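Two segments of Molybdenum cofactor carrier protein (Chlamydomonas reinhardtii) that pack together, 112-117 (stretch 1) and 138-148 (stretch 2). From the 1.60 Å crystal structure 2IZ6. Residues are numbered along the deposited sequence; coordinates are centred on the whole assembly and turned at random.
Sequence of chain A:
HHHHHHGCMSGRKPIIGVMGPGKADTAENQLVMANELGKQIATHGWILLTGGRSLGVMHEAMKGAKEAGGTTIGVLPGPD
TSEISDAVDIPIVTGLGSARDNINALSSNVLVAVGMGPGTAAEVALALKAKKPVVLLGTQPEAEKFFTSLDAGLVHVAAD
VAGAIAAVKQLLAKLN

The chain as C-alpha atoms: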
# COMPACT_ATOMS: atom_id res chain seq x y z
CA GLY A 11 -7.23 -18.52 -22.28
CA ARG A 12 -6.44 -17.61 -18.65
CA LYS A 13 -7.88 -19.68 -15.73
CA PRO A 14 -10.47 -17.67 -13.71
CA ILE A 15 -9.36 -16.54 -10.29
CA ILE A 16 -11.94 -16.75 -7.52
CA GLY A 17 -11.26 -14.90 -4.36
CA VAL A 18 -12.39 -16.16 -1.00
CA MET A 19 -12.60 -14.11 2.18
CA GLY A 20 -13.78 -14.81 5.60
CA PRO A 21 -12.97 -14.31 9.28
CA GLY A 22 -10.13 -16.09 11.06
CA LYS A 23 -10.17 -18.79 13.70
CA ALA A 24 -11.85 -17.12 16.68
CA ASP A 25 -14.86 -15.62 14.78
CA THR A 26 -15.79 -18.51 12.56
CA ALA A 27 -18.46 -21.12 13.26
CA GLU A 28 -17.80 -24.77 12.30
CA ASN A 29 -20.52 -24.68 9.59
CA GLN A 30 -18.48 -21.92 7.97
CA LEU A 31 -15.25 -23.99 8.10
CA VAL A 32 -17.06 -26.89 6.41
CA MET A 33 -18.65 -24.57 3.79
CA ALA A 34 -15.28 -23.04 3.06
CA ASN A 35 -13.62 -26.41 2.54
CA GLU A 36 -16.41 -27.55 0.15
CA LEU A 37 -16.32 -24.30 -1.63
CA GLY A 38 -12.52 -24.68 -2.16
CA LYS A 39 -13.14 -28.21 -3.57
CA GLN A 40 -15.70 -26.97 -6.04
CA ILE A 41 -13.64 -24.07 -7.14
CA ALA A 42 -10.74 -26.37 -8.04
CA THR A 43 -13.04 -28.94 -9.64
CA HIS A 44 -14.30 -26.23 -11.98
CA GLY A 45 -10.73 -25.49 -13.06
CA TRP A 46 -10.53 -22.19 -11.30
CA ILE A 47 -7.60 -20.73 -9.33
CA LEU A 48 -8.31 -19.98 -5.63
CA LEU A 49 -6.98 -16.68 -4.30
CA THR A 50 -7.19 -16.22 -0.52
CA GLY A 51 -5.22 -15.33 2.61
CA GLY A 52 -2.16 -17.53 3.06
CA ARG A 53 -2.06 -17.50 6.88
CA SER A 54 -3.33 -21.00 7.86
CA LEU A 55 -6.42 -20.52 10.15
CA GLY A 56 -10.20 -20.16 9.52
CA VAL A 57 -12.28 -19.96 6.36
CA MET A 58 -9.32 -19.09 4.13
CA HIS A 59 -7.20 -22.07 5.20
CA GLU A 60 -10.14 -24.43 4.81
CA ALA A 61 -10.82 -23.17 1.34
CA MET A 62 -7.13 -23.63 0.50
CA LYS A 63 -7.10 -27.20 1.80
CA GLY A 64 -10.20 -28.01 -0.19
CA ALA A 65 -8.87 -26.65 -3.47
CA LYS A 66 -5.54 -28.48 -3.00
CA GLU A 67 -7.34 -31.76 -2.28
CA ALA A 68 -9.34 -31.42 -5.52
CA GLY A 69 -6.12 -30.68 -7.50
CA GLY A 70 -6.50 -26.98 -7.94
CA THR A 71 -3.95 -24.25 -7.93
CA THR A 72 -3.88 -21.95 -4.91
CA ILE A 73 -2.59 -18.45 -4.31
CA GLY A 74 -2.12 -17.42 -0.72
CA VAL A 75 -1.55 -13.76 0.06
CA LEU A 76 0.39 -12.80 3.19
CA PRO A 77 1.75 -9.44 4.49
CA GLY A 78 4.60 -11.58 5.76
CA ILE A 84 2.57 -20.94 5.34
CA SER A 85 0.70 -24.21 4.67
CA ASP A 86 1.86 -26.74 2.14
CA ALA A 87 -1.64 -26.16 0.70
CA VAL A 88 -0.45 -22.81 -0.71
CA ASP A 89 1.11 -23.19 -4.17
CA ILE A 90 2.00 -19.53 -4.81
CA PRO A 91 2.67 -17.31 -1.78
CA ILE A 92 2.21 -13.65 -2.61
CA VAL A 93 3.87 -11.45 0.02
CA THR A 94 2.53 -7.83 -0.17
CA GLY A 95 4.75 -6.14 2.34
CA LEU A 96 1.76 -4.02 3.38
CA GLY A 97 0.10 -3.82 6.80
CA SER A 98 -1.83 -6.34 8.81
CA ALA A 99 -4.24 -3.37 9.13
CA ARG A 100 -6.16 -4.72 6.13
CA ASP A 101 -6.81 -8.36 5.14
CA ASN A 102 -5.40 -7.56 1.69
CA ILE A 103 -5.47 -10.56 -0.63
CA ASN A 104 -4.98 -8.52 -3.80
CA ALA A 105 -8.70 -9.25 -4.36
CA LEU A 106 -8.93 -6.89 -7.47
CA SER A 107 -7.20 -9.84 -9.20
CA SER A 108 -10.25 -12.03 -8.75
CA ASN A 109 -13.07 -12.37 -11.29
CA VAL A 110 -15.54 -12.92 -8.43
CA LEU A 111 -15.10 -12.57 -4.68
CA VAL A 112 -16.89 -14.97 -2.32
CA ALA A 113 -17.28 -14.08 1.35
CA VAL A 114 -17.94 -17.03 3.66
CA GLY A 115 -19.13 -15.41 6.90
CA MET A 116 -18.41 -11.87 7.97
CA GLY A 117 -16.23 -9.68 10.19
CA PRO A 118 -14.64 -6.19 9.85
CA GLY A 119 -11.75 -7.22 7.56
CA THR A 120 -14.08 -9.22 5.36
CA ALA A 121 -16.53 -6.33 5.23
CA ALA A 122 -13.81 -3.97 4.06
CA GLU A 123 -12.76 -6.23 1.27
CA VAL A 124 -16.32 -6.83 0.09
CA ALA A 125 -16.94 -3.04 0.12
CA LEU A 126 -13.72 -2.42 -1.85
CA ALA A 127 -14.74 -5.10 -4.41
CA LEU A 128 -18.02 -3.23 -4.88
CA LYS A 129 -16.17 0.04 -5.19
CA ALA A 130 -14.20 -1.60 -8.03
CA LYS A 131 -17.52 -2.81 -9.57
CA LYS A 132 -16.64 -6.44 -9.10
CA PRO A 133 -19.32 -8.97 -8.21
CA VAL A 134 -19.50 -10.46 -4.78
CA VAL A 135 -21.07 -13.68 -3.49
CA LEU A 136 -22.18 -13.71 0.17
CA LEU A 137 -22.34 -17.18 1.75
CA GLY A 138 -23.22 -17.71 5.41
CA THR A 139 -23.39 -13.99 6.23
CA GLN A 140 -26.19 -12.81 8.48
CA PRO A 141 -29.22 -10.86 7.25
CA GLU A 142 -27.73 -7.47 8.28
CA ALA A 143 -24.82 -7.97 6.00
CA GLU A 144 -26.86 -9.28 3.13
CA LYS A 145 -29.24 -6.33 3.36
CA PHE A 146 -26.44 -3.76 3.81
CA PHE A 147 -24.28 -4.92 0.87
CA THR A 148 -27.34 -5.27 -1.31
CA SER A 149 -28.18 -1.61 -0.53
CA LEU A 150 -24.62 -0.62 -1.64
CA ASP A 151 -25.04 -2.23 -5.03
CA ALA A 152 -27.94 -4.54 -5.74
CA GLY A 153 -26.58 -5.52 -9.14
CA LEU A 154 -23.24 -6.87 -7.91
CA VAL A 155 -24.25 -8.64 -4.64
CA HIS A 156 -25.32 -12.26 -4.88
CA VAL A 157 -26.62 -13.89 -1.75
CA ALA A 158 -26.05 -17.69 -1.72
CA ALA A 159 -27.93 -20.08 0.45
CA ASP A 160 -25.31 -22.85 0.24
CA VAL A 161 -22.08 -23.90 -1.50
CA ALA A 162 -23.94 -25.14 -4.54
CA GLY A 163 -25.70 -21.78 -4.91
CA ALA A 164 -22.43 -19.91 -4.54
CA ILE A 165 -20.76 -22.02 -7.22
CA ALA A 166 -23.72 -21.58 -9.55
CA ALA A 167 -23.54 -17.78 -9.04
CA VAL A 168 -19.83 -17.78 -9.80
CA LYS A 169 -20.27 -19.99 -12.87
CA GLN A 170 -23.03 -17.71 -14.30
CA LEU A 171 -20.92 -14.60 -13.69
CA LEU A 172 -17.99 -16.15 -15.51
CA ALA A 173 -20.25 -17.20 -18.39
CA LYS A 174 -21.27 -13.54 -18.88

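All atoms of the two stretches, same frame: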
# COMPACT_ATOMS: atom_id res chain seq x y z
N VAL A 112 -15.92 -14.32 -3.15
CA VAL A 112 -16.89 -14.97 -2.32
C VAL A 112 -16.49 -14.78 -0.87
O VAL A 112 -15.36 -15.07 -0.46
CB VAL A 112 -16.91 -16.50 -2.60
CG1 VAL A 112 -17.98 -17.17 -1.83
CG2 VAL A 112 -17.18 -16.81 -4.06
N ALA A 113 -17.43 -14.22 -0.09
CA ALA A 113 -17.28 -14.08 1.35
C ALA A 113 -18.03 -15.27 2.00
O ALA A 113 -19.21 -15.50 1.71
CB ALA A 113 -17.88 -12.78 1.82
N VAL A 114 -17.34 -15.97 2.87
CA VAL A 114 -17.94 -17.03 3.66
C VAL A 114 -17.91 -16.50 5.11
O VAL A 114 -16.84 -16.38 5.70
CB VAL A 114 -17.11 -18.36 3.59
CG1 VAL A 114 -17.77 -19.41 4.37
CG2 VAL A 114 -16.95 -18.78 2.19
N GLY A 115 -19.05 -16.10 5.61
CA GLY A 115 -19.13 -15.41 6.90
C GLY A 115 -18.63 -13.97 6.79
O GLY A 115 -18.37 -13.44 5.69
N MET A 116 -18.54 -13.33 7.95
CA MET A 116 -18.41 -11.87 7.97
C MET A 116 -17.75 -11.38 9.23
O MET A 116 -17.97 -11.97 10.31
CB MET A 116 -19.80 -11.24 7.88
CG MET A 116 -19.78 -9.71 7.63
SD MET A 116 -18.91 -9.09 6.30
CE MET A 116 -19.59 -10.01 4.86
N GLY A 117 -16.87 -10.39 9.10
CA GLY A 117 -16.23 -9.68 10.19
C GLY A 117 -15.70 -8.38 9.57
O GLY A 117 -15.95 -8.14 8.41
N GLY A 138 -23.24 -17.56 3.95
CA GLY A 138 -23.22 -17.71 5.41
C GLY A 138 -23.02 -16.43 6.18
O GLY A 138 -22.47 -16.44 7.29
N THR A 139 -23.43 -15.31 5.58
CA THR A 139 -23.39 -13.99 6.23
C THR A 139 -24.79 -13.75 6.86
O THR A 139 -25.77 -14.29 6.44
CB THR A 139 -22.91 -12.84 5.28
OG1 THR A 139 -23.90 -12.48 4.30
CG2 THR A 139 -21.61 -13.24 4.55
N GLN A 140 -24.89 -12.91 7.84
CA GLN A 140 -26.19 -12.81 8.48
C GLN A 140 -27.06 -11.83 7.71
O GLN A 140 -26.57 -11.13 6.80
CB GLN A 140 -26.01 -12.48 9.96
CG GLN A 140 -25.40 -13.70 10.80
CD GLN A 140 -26.17 -15.04 10.68
OE1 GLN A 140 -27.40 -15.09 10.81
NE2 GLN A 140 -25.44 -16.12 10.43
N PRO A 141 -28.37 -11.80 8.00
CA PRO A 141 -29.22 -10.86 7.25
C PRO A 141 -28.73 -9.40 7.18
O PRO A 141 -28.97 -8.76 6.16
CB PRO A 141 -30.57 -10.97 7.98
CG PRO A 141 -30.57 -12.38 8.53
CD PRO A 141 -29.17 -12.63 8.95
N GLU A 142 -28.13 -8.88 8.24
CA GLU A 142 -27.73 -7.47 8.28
C GLU A 142 -26.76 -7.19 7.19
O GLU A 142 -26.82 -6.14 6.56
CB GLU A 142 -27.04 -7.06 9.59
CG GLU A 142 -27.96 -6.98 10.77
CD GLU A 142 -28.12 -8.28 11.48
OE1 GLU A 142 -27.48 -9.31 11.14
OE2 GLU A 142 -28.91 -8.25 12.45
N ALA A 143 -25.82 -8.11 7.02
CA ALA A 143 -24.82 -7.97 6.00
C ALA A 143 -25.42 -8.05 4.64
O ALA A 143 -25.11 -7.32 3.76
CB ALA A 143 -23.77 -9.06 6.16
N GLU A 144 -26.24 -9.09 4.43
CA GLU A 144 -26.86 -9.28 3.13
C GLU A 144 -27.65 -8.05 2.70
O GLU A 144 -27.54 -7.54 1.57
CB GLU A 144 -27.77 -10.52 3.18
CG GLU A 144 -27.02 -11.88 3.44
CD GLU A 144 -27.95 -13.06 3.75
OE1 GLU A 144 -29.14 -12.81 3.94
OE2 GLU A 144 -27.46 -14.20 3.75
N LYS A 145 -28.42 -7.50 3.65
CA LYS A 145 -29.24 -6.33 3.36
C LYS A 145 -28.37 -5.08 3.12
O LYS A 145 -28.58 -4.33 2.17
CB LYS A 145 -30.23 -6.07 4.53
CG LYS A 145 -31.34 -7.11 4.56
CD LYS A 145 -32.39 -6.86 5.67
CE LYS A 145 -32.92 -8.21 6.30
NZ LYS A 145 -34.35 -8.69 5.99
N PHE A 146 -27.33 -4.91 3.93
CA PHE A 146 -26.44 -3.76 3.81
C PHE A 146 -25.68 -3.75 2.46
O PHE A 146 -25.75 -2.78 1.70
CB PHE A 146 -25.48 -3.69 4.98
CG PHE A 146 -24.42 -2.61 4.79
CD1 PHE A 146 -24.76 -1.28 4.77
CD2 PHE A 146 -23.09 -2.96 4.57
CE1 PHE A 146 -23.74 -0.28 4.57
CE2 PHE A 146 -22.10 -2.00 4.42
CZ PHE A 146 -22.42 -0.70 4.39
N PHE A 147 -25.08 -4.89 2.08
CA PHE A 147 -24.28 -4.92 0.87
C PHE A 147 -25.19 -4.83 -0.30
O PHE A 147 -24.90 -4.18 -1.31
CB PHE A 147 -23.32 -6.18 0.84
CG PHE A 147 -22.18 -6.04 1.79
CD1 PHE A 147 -22.06 -6.81 2.87
CD2 PHE A 147 -21.26 -5.01 1.61
CE1 PHE A 147 -21.01 -6.59 3.81
CE2 PHE A 147 -20.21 -4.82 2.53
CZ PHE A 147 -20.12 -5.57 3.60
N THR A 148 -26.37 -5.47 -0.22
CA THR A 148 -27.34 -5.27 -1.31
C THR A 148 -27.78 -3.80 -1.48
O THR A 148 -27.98 -3.35 -2.60
CB THR A 148 -28.59 -6.17 -1.15
OG1 THR A 148 -28.18 -7.54 -1.10
CG2 THR A 148 -29.61 -5.93 -2.30

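The two stretches meet in a small, largely apolar contact, in which the loop that follows a strand rests against a second loop and the first turns of the helix that follows it, and no hydrogen bond crosses between them. The surface buried, both sides summed, is 253 Å², and about half of it comes from Met-116 and Thr-139.

Stretch 1 ends a strand at Val-114 and continues as loop through Gly-115 and Met-116 to Gly-117, the N-cap residue of a further helix. Stretch 2 starts as loop at Gly-138 and Thr-139, passes Gln-140 at its own N-cap position, and is helical from Pro-141 onward. The backbones come nearest at Gly-115 and Thr-139, whose CA atoms lie 4.5 Å apart. Here the main chains touch through a CA-H...O contact: Gly-115 CA lies 3.5 Å from Gly-138 O, with an angle of 151° at the hydrogen. A CA hydrogen is only weakly polarised, so this interaction is modest, but its open angle directs the hydrogen well toward the carbonyl oxygen. Both glycines have positive phi, 74° for Gly-115 and 68° for Gly-138, a backbone region that by itself favours glycine.

Thr-139 packs through its methyl group. With chi1 at 73° (p), Thr-139 CG2 lies 3.4 Å from Gly-115 O and 3.8 Å from Met-116 CE, so one methyl touches both the backbone and a side chain of stretch 1. The approach to Gly-115 O is a van der Waals contact that supplies no hydrogen-bond donor; this carbonyl oxygen is buried by the contact and has no polar partner anywhere in the model, an unpaid cost of the packing.

Met-116 is the main apolar link to the helix. Its CA-to-CB bond points toward stretch 2, and chi angles of -170° (t), 54° (p) and 54° (p) fold the flexible chain so that its terminal methyl reaches both Thr-139 and Phe-147. Nearer the backbone, Met-116 CG lies 4.3 Å from Ala-143 CB, a looser apolar contact. At the far end, Met-116 CE approaches Phe-147 CE1 to 3.8 Å, meeting the ring obliquely. The sulfur takes part as well: Met-116 SD is 5.3 Å from the centroid of the Phe-147 ring and 74° off the ring normal, an oblique sulfur-aromatic arrangement in which dispersion between polarisable groups can add to the methyl contact.

Ala-143 and Phe-147 stand one helical turn apart, and both direct their CA-to-CB bonds toward stretch 1, which lets the single methionine touch them together. The backbone hydrogen bond from Phe-147 N to Ala-143 O, 3.0 Å long, joins these two residues within the helix. The first turn is held by Gln-140 O, which accepts from Glu-144 N at 3.1 Å and, weakly, from Ala-143 N, also at 3.1 Å. These bonds order the helical surface from within, while the contact across the stretches rests on apolar side-chain packing together with the backbone touch at the two glycines.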